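Local coordinates for 3-polyprenyl-4-hydroxybenzoate decarboxylase and related decarboxylases (Pelotomaculum thermopropionicum, PDB 6H6X), which uses prenylated FMN as a UbiD-class enzyme to interconvert 2,5-furandicarboxylic acid and 2-furoic acid by reversible decarboxylation, at residues B[50-55]-B[116-121]; B[109-114]-B[276-281]; B[140-145]-B[174-179]. The protein carries 8 engineered substitutions. One frame throughout, in Å; residues are numbered along the deposited sequence.

The three contacts illustrate how chemistry follows place in the fold. Contact 2 is buried and held by apolar side chains, with no hydrogen bond across it, a loop and the start of helix 113-116 packed on strand 264-280. Contact 1 is partly buried and joins two loops by a ring face and proline carbons; it touches contact 2, since Met116 from the end of the same short helix also packs on Val278. Contact 3 stands apart, its centre about 26 Å from that of contact 2 and about 34 Å from that of contact 1. There a hairpin loop meets helix 169-179 at a partly exposed place, and a salt bridge takes over from apolar packing.

Contact 1 of 3, residues B[50-55]-B[116-121]; sequences KGYAVP and MLPIPT
Tyr52 lays the face of its ring over Pro118. The CA of Pro118 sits 3.6 Å from the centroid of the Tyr52 ring and only 7° off its normal, so this CH-pi contact is centred on the ring. Beside it, the Pro118 CB reaches Tyr52 CD2 at 3.7 Å, while the Pro118 N lies over the same half of the aromatic system as CD1 and CE1. The bond to CB points toward residues 116-121, and chi1 (-62°) sets CG beside the backbone N, anti to the carbonyl carbon. Leu117 O stands oblique to the ring, 3.2 Å from Tyr52 CE1, a close polar neighbour rather than a bonding partner. The hydroxyl is occupied by a different carbonyl: Tyr52 OH is hydrogen-bonded to Leu114 O, which fixes the far end of the ring on the helix just before this loop.

Val54 approaches the proline from another direction, its side chain crossing that of Pro118 at about a right angle. Its CG1 meets Pro118 CD at 3.7 Å, and the backbone Val54 O comes within 3.6 Å of Pro118 CG. The other methyl, CG2, turns to the Met116 O, 3.9 Å away. Tyr286 of strand 286-287 touches both Val54 and Pro118 and extends this apolar patch.

The proline thus meets the ring through CA and CB and the valine through CG and CD. Pro118 is also the centre of an inverse gamma turn, closed by a weak bond from Ile119 N to Leu117 O. What results is a proline-aromatic CH-pi contact at an inverse gamma turn, joining the loop between strands 43-46 and 56-58 of the UbiD N-terminal family region to the chain leaving helix 113-116 in the Rift-related region.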
loop_
_atom_site.group_PDB
_atom_site.type_symbol
_atom_site.label_atom_id
_atom_site.label_comp_id
_atom_site.label_asym_id
_atom_site.label_seq_id
_atom_site.Cartn_x
_atom_site.Cartn_y
_atom_site.Cartn_z
ATOM N N LYS B 50 1.134 35.481 -3.540
ATOM C CA LYS B 50 1.978 36.638 -3.369
ATOM C C LYS B 50 2.304 37.217 -4.736
ATOM O O LYS B 50 2.928 36.550 -5.568
ATOM C CB LYS B 50 3.255 36.258 -2.624
ATOM C CG LYS B 50 4.148 37.454 -2.285
ATOM C CD LYS B 50 5.274 37.118 -1.307
ATOM C CE LYS B 50 6.439 36.353 -1.931
ATOM N NZ LYS B 50 7.137 37.103 -3.013
ATOM N N GLY B 51 1.859 38.455 -4.946
ATOM C CA GLY B 51 2.172 39.216 -6.155
ATOM C C GLY B 51 1.042 39.294 -7.167
ATOM O O GLY B 51 1.242 39.861 -8.247
ATOM N N TYR B 52 -0.129 38.734 -6.832
ATOM C CA TYR B 52 -1.200 38.520 -7.821
ATOM C C TYR B 52 -2.605 38.656 -7.232
ATOM O O TYR B 52 -2.840 38.264 -6.096
ATOM C CB TYR B 52 -1.086 37.097 -8.412
ATOM C CG TYR B 52 0.202 36.832 -9.161
ATOM C CD1 TYR B 52 0.345 37.210 -10.497
ATOM C CD2 TYR B 52 1.285 36.228 -8.530
ATOM C CE1 TYR B 52 1.520 36.978 -11.187
ATOM C CE2 TYR B 52 2.454 35.996 -9.214
ATOM C CZ TYR B 52 2.565 36.356 -10.540
ATOM O OH TYR B 52 3.738 36.128 -11.214
ATOM N N ALA B 53 -3.548 39.185 -8.014
ATOM C CA ALA B 53 -4.975 39.110 -7.653
ATOM C C ALA B 53 -5.587 37.757 -8.058
ATOM O O ALA B 53 -6.625 37.348 -7.527
ATOM C CB ALA B 53 -5.750 40.252 -8.302
ATOM N N VAL B 54 -4.937 37.056 -8.981
ATOM C CA VAL B 54 -5.497 35.795 -9.516
ATOM C C VAL B 54 -5.254 34.613 -8.553
ATOM O O VAL B 54 -4.116 34.346 -8.216
ATOM C CB VAL B 54 -4.868 35.513 -10.901
ATOM C CG1 VAL B 54 -5.271 34.124 -11.430
ATOM C CG2 VAL B 54 -5.234 36.637 -11.879
ATOM N N PRO B 55 -6.304 33.887 -8.135
ATOM C CA PRO B 55 -6.114 32.658 -7.383
ATOM C C PRO B 55 -5.634 31.465 -8.233
ATOM O O PRO B 55 -5.679 31.546 -9.460
ATOM C CB PRO B 55 -7.492 32.364 -6.809
ATOM C CG PRO B 55 -8.426 33.006 -7.699
ATOM C CD PRO B 55 -7.732 34.143 -8.380
ATOM N N MET B 116 0.943 38.862 -15.409
ATOM C CA MET B 116 -0.510 38.621 -15.360
ATOM C C MET B 116 -0.910 37.414 -14.530
ATOM O O MET B 116 -1.964 37.418 -13.868
ATOM C CB MET B 116 -1.055 38.385 -16.757
ATOM C CG MET B 116 -0.895 39.535 -17.724
ATOM S SD MET B 116 -1.342 38.988 -19.375
ATOM C CE MET B 116 -3.006 38.466 -19.045
ATOM N N LEU B 117 -0.085 36.369 -14.577
ATOM C CA LEU B 117 -0.537 35.054 -14.124
ATOM C C LEU B 117 0.394 34.449 -13.082
ATOM O O LEU B 117 1.639 34.469 -13.224
ATOM C CB LEU B 117 -0.619 34.112 -15.302
ATOM C CG LEU B 117 -1.540 34.541 -16.453
ATOM C CD1 LEU B 117 -1.473 33.497 -17.546
ATOM C CD2 LEU B 117 -2.976 34.766 -15.981
ATOM N N PRO B 118 -0.202 33.885 -12.036
ATOM C CA PRO B 118 0.554 33.287 -10.954
ATOM C C PRO B 118 1.086 31.888 -11.344
ATOM O O PRO B 118 0.684 30.913 -10.783
ATOM C CB PRO B 118 -0.485 33.198 -9.847
ATOM C CG PRO B 118 -1.769 32.940 -10.591
ATOM C CD PRO B 118 -1.655 33.786 -11.817
ATOM N N ILE B 119 2.019 31.837 -12.272
ATOM C CA ILE B 119 2.495 30.596 -12.786
ATOM C C ILE B 119 3.505 30.077 -11.779
ATOM O O ILE B 119 4.544 30.698 -11.604
ATOM C CB ILE B 119 3.123 30.764 -14.166
ATOM C CG1 ILE B 119 2.076 31.319 -15.125
ATOM C CG2 ILE B 119 3.698 29.449 -14.683
ATOM C CD1 ILE B 119 2.634 31.815 -16.408
ATOM N N PRO B 120 3.237 28.901 -11.164
ATOM C CA PRO B 120 4.105 28.383 -10.111
ATOM C C PRO B 120 5.425 27.844 -10.561
ATOM O O PRO B 120 5.594 27.488 -11.728
ATOM C CB PRO B 120 3.288 27.221 -9.515
ATOM C CG PRO B 120 1.893 27.371 -10.057
ATOM C CD PRO B 120 2.110 27.978 -11.401
ATOM N N THR B 121 6.345 27.758 -9.611
ATOM C CA THR B 121 7.582 26.974 -9.746
ATOM C C THR B 121 7.372 25.759 -8.849
ATOM O O THR B 121 7.012 25.896 -7.665
ATOM C CB THR B 121 8.790 27.841 -9.349
ATOM O OG1 THR B 121 8.732 29.061 -10.100
ATOM C CG2 THR B 121 10.071 27.180 -9.674
#

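Contact 2 of 3, residues B[109-114]-B[276-281]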
loop_
_atom_site.group_PDB
_atom_site.type_symbol
_atom_site.label_atom_id
_atom_site.label_comp_id
_atom_site.label_asym_id
_atom_site.label_seq_id
_atom_site.Cartn_x
_atom_site.Cartn_y
_atom_site.Cartn_z
ATOM N N GLU B 109 -1.158 43.722 -26.667
ATOM C CA GLU B 109 0.081 44.503 -26.659
ATOM C C GLU B 109 0.685 44.569 -25.264
ATOM O O GLU B 109 -0.047 44.557 -24.255
ATOM C CB GLU B 109 -0.180 45.916 -27.207
ATOM C CG GLU B 109 -0.528 45.942 -28.697
ATOM C CD GLU B 109 -0.141 47.225 -29.417
ATOM O OE1 GLU B 109 -0.462 48.322 -28.910
ATOM O OE2 GLU B 109 0.471 47.120 -30.503
ATOM N N ASN B 110 2.020 44.623 -25.226
ATOM C CA ASN B 110 2.804 44.637 -23.970
ATOM C C ASN B 110 2.460 43.434 -23.071
ATOM O O ASN B 110 2.118 43.549 -21.888
ATOM C CB ASN B 110 2.669 45.993 -23.253
ATOM C CG ASN B 110 3.330 47.129 -24.038
ATOM O OD1 ASN B 110 4.488 47.011 -24.453
ATOM N ND2 ASN B 110 2.600 48.223 -24.252
ATOM N N ILE B 111 2.555 42.265 -23.680
ATOM C CA ILE B 111 2.145 41.032 -23.029
ATOM C C ILE B 111 3.269 40.602 -22.125
ATOM O O ILE B 111 4.388 40.385 -22.609
ATOM C CB ILE B 111 1.905 39.906 -24.050
ATOM C CG1 ILE B 111 0.696 40.221 -24.940
ATOM C CG2 ILE B 111 1.700 38.575 -23.328
ATOM C CD1 ILE B 111 0.653 39.397 -26.213
ATOM N N ASP B 112 2.959 40.442 -20.842
ATOM C CA ASP B 112 3.908 39.888 -19.872
ATOM C C ASP B 112 3.227 38.783 -19.048
ATOM O O ASP B 112 2.454 39.083 -18.103
ATOM C CB ASP B 112 4.470 41.006 -18.961
ATOM C CG ASP B 112 5.720 40.564 -18.157
ATOM O OD1 ASP B 112 5.853 39.375 -17.768
ATOM O OD2 ASP B 112 6.576 41.422 -17.891
ATOM N N LEU B 113 3.540 37.521 -19.389
ATOM C CA LEU B 113 2.818 36.372 -18.803
ATOM C C LEU B 113 3.001 36.274 -17.295
ATOM O O LEU B 113 2.011 36.182 -16.546
ATOM C CB LEU B 113 3.206 35.059 -19.472
ATOM C CG LEU B 113 2.755 34.839 -20.917
ATOM C CD1 LEU B 113 3.292 33.500 -21.372
ATOM C CD2 LEU B 113 1.241 34.880 -21.097
ATOM N N LEU B 114 4.261 36.343 -16.847
ATOM C CA LEU B 114 4.545 36.333 -15.405
ATOM C C LEU B 114 3.958 37.476 -14.601
ATOM O O LEU B 114 3.701 37.290 -13.403
ATOM C CB LEU B 114 6.046 36.246 -15.098
ATOM C CG LEU B 114 6.631 34.866 -14.772
ATOM C CD1 LEU B 114 8.004 35.026 -14.102
ATOM C CD2 LEU B 114 5.727 34.014 -13.873
ATOM N N THR B 276 1.135 35.803 -29.012
ATOM C CA THR B 276 0.575 36.947 -29.728
ATOM C C THR B 276 -0.684 37.524 -29.087
ATOM O O THR B 276 -1.119 38.599 -29.472
ATOM C CB THR B 276 0.295 36.583 -31.182
ATOM O OG1 THR B 276 -0.636 35.496 -31.251
ATOM C CG2 THR B 276 1.603 36.156 -31.877
ATOM N N ALA B 277 -1.244 36.847 -28.087
ATOM C CA ALA B 277 -2.363 37.376 -27.341
ATOM C C ALA B 277 -2.734 36.491 -26.166
ATOM O O ALA B 277 -2.435 35.313 -26.157
ATOM C CB ALA B 277 -3.587 37.525 -28.255
ATOM N N VAL B 278 -3.449 37.076 -25.215
ATOM C CA VAL B 278 -3.943 36.421 -24.063
ATOM C C VAL B 278 -5.344 36.914 -23.871
ATOM O O VAL B 278 -5.536 38.085 -23.874
ATOM C CB VAL B 278 -3.155 36.816 -22.782
ATOM C CG1 VAL B 278 -3.836 36.265 -21.531
ATOM C CG2 VAL B 278 -1.715 36.333 -22.858
ATOM N N THR B 279 -6.319 36.024 -23.655
ATOM C CA THR B 279 -7.679 36.433 -23.283
ATOM C C THR B 279 -8.092 35.661 -22.076
ATOM O O THR B 279 -7.663 34.519 -21.859
ATOM C CB THR B 279 -8.739 36.231 -24.436
ATOM O OG1 THR B 279 -9.113 34.853 -24.560
ATOM C CG2 THR B 279 -8.188 36.673 -25.789
ATOM N N HIS B 280 -8.944 36.260 -21.272
ATOM C CA HIS B 280 -9.371 35.611 -20.074
ATOM C C HIS B 280 -10.682 36.102 -19.595
ATOM O O HIS B 280 -11.128 37.172 -19.981
ATOM C CB HIS B 280 -8.290 35.685 -18.962
ATOM C CG HIS B 280 -7.933 37.056 -18.505
ATOM N ND1 HIS B 280 -8.658 37.739 -17.547
ATOM C CD2 HIS B 280 -6.898 37.859 -18.844
ATOM C CE1 HIS B 280 -8.088 38.921 -17.338
ATOM N NE2 HIS B 280 -7.027 39.023 -18.128
ATOM N N ARG B 281 -11.324 35.288 -18.769
ATOM C CA ARG B 281 -12.410 35.759 -17.962
ATOM C C ARG B 281 -11.981 36.920 -17.049
ATOM O O ARG B 281 -10.796 37.045 -16.581
ATOM C CB ARG B 281 -12.921 34.677 -17.037
ATOM C CG ARG B 281 -13.718 33.595 -17.696
ATOM C CD ARG B 281 -14.158 32.632 -16.656
ATOM N NE ARG B 281 -14.832 31.504 -17.231
ATOM C CZ ARG B 281 -16.124 31.174 -17.050
ATOM N NH1 ARG B 281 -16.948 31.888 -16.299
ATOM N NH2 ARG B 281 -16.612 30.086 -17.656
#
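Val278 receives two side chains from residues 109-114 on a single methyl. Its CG2 meets Leu113 CD2 at 3.7 Å and, less closely, Ile111 CG2 at 4.1 Å. Both side chains cross the valine at a slant. With Val278 CG1 anti to the backbone N (chi1 171°), CG2 is the methyl that faces Ile111 and Leu113. The other methyl, CG1, packs against Met116, which carries the apolar cover on along helix 113-116.

A second kind of contact sets side chain against backbone. While CG2 is the branch of Ile111 that meets the valine, CG1 continues extended (chi2 162°), placing CD1 at the peptide linking Thr276 and Ala277. There Ile111 CD1 rests 3.7 Å from Thr276 C and equally near Ala277 N, while the CB atoms of both these residues point away from residues 109-114. That peptide belongs to a classic beta bulge, in which Thr276 and Ala277 together face Glu243 of strand 240-246 within the antiparallel sheet of the Rift-related region. The isoleucine methyl therefore covers a place where strand 264-280 departs from regular pairing.

No hydrogen bond crosses between the two segments; the polar groups named here have partners of their own. On the strand, Thr276 OG1 pairs with Thr229 OG1, and Val278 bonds through its backbone to Ile107 of strand 105-107. On the opposing segment, Asp112 occupies the N-cap position of helix 113-116, and its OD1 caps a backbone N just beyond Leu114, its CB pointing away from the strand while its neighbours Ile111 and Leu113 supply the packing.

Contact 3 of 3, residues B[140-145]-B[174-179]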
loop_
_atom_site.group_PDB
_atom_site.type_symbol
_atom_site.label_atom_id
_atom_site.label_comp_id
_atom_site.label_asym_id
_atom_site.label_seq_id
_atom_site.Cartn_x
_atom_site.Cartn_y
_atom_site.Cartn_z
ATOM N N ASP B 140 -3.336 20.620 -38.383
ATOM C CA ASP B 140 -2.354 20.118 -39.344
ATOM C C ASP B 140 -2.315 21.146 -40.492
ATOM O O ASP B 140 -3.344 21.467 -41.105
ATOM C CB ASP B 140 -2.774 18.720 -39.824
ATOM C CG ASP B 140 -1.703 18.007 -40.655
ATOM O OD1 ASP B 140 -1.259 18.590 -41.654
ATOM O OD2 ASP B 140 -1.333 16.844 -40.347
ATOM N N PRO B 141 -1.136 21.721 -40.745
ATOM C CA PRO B 141 -1.077 22.761 -41.767
ATOM C C PRO B 141 -1.362 22.281 -43.222
ATOM O O PRO B 141 -1.678 23.117 -44.061
ATOM C CB PRO B 141 0.340 23.326 -41.597
ATOM C CG PRO B 141 1.142 22.187 -41.064
ATOM C CD PRO B 141 0.198 21.368 -40.222
ATOM N N ASP B 142 -1.291 20.971 -43.502
ATOM C CA ASP B 142 -1.667 20.404 -44.830
ATOM C C ASP B 142 -3.057 19.756 -44.863
ATOM O O ASP B 142 -3.817 20.030 -45.771
ATOM C CB ASP B 142 -0.637 19.366 -45.326
ATOM C CG ASP B 142 0.780 19.942 -45.481
ATOM O OD1 ASP B 142 0.933 21.177 -45.680
ATOM O OD2 ASP B 142 1.760 19.153 -45.404
ATOM N N SER B 143 -3.376 18.886 -43.903
ATOM C CA SER B 143 -4.676 18.184 -43.877
ATOM C C SER B 143 -5.793 18.930 -43.120
ATOM O O SER B 143 -6.967 18.555 -43.213
ATOM C CB SER B 143 -4.508 16.770 -43.301
ATOM O OG SER B 143 -4.660 16.733 -41.894
ATOM N N GLY B 144 -5.429 19.944 -42.329
ATOM C CA GLY B 144 -6.405 20.737 -41.567
ATOM C C GLY B 144 -7.050 20.102 -40.331
ATOM O O GLY B 144 -7.847 20.744 -39.681
ATOM N N VAL B 145 -6.743 18.854 -40.008
ATOM C CA VAL B 145 -7.325 18.229 -38.822
ATOM C C VAL B 145 -6.815 18.845 -37.491
ATOM O O VAL B 145 -5.668 19.312 -37.394
ATOM C CB VAL B 145 -7.110 16.695 -38.800
ATOM C CG1 VAL B 145 -7.789 16.044 -40.009
ATOM C CG2 VAL B 145 -5.616 16.331 -38.689
ATOM N N PHE B 174 4.039 20.120 -36.421
ATOM C CA PHE B 174 5.075 21.134 -36.352
ATOM C C PHE B 174 6.133 20.829 -37.421
ATOM O O PHE B 174 6.610 21.739 -38.086
ATOM C CB PHE B 174 5.698 21.134 -34.966
ATOM C CG PHE B 174 6.817 22.108 -34.795
ATOM C CD1 PHE B 174 6.643 23.448 -35.107
ATOM C CD2 PHE B 174 8.051 21.687 -34.335
ATOM C CE1 PHE B 174 7.684 24.358 -34.955
ATOM C CE2 PHE B 174 9.100 22.600 -34.175
ATOM C CZ PHE B 174 8.905 23.941 -34.471
ATOM N N GLY B 175 6.471 19.546 -37.583
ATOM C CA GLY B 175 7.357 19.064 -38.651
ATOM C C GLY B 175 6.972 19.633 -39.998
ATOM O O GLY B 175 7.820 20.191 -40.693
ATOM N N LYS B 176 5.680 19.539 -40.323
ATOM C CA LYS B 176 5.146 20.022 -41.595
ATOM C C LYS B 176 5.210 21.532 -41.721
ATOM O O LYS B 176 5.497 22.033 -42.804
ATOM C CB LYS B 176 3.710 19.514 -41.850
ATOM C CG LYS B 176 3.656 18.036 -42.217
ATOM C CD LYS B 176 2.367 17.326 -41.781
ATOM C CE LYS B 176 1.385 17.022 -42.918
ATOM N NZ LYS B 176 0.439 15.918 -42.551
ATOM N N ALA B 177 4.969 22.260 -40.631
ATOM C CA ALA B 177 5.087 23.716 -40.659
ATOM C C ALA B 177 6.530 24.138 -40.877
ATOM O O ALA B 177 6.790 25.098 -41.600
ATOM C CB ALA B 177 4.548 24.346 -39.380
ATOM N N GLU B 178 7.480 23.449 -40.258
ATOM C CA GLU B 178 8.857 23.924 -40.378
ATOM C C GLU B 178 9.583 23.469 -41.658
ATOM O O GLU B 178 10.472 24.180 -42.105
ATOM C CB GLU B 178 9.649 23.832 -39.060
ATOM C CG GLU B 178 10.341 22.553 -38.652
ATOM C CD GLU B 178 11.067 22.724 -37.305
ATOM O OE1 GLU B 178 11.326 23.877 -36.841
ATOM O OE2 GLU B 178 11.389 21.693 -36.688
ATOM N N ARG B 179 9.148 22.386 -42.308
ATOM C CA ARG B 179 9.579 22.106 -43.706
ATOM C C ARG B 179 9.131 23.161 -44.710
ATOM O O ARG B 179 9.836 23.416 -45.670
ATOM C CB ARG B 179 9.114 20.744 -44.212
ATOM C CG ARG B 179 9.996 19.627 -43.720
ATOM C CD ARG B 179 9.483 18.260 -44.151
ATOM N NE ARG B 179 9.525 17.351 -43.006
ATOM C CZ ARG B 179 8.479 16.912 -42.300
ATOM N NH1 ARG B 179 7.218 17.227 -42.621
ATOM N NH2 ARG B 179 8.706 16.112 -41.262
#
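Lys176 reaches from helix 169-179, its chain bent at chi3 (106°), into the bend of the hairpin loop between strands 130-139 and 146-157, where Asp140 receives its ammonium group. The close part is this salt bridge: Lys176 NZ gives a hydrogen bond to Asp140 OD2 at 3.0 Å, on the syn lone pair, with a weak second bond to OD1. Asp140 CG is anti to the backbone N (chi1 -171°), and OD1 meets the loop N-H groups. It takes that of Asp142 at 3.0 Å on its anti lone pair, making an Asx turn, and that of Ser143 at 3.1 Å from above the carboxylate plane. His172 and Phe173, from the same helix, also touch Asp140.

Toward the exposed side the grip is looser. Pro141 CG lies against Lys176 CB at 3.8 Å and reaches Ala177 CB only at 4.4 Å. Asp142 crosses the lysine chain at a slant without completing a second ion pair: its OD2 comes close to Lys176 CE, at 3.3 Å and unbonded, but stays 4.5 Å from Lys176 NZ. Its charge could still add to the field around the ammonium group.

An alanine in place of Asp140 would probably leave the Lys176 ammonium group without its salt-bridge mate and the backbone N-H groups of Asp142 and Ser143 without their acceptor, freeing the turn to shift.

Asp140 lies about 10 Å, side chain to ion, from the bound manganese, and the chain runs on from its loop to the metal ligand Asn147. The chemistry implies a buried carboxylate doing two jobs, shaping its own loop through OD1 and pairing with the helix chiefly through OD2; such a charge would probably be stabilised by the lysine and the two N-H groups.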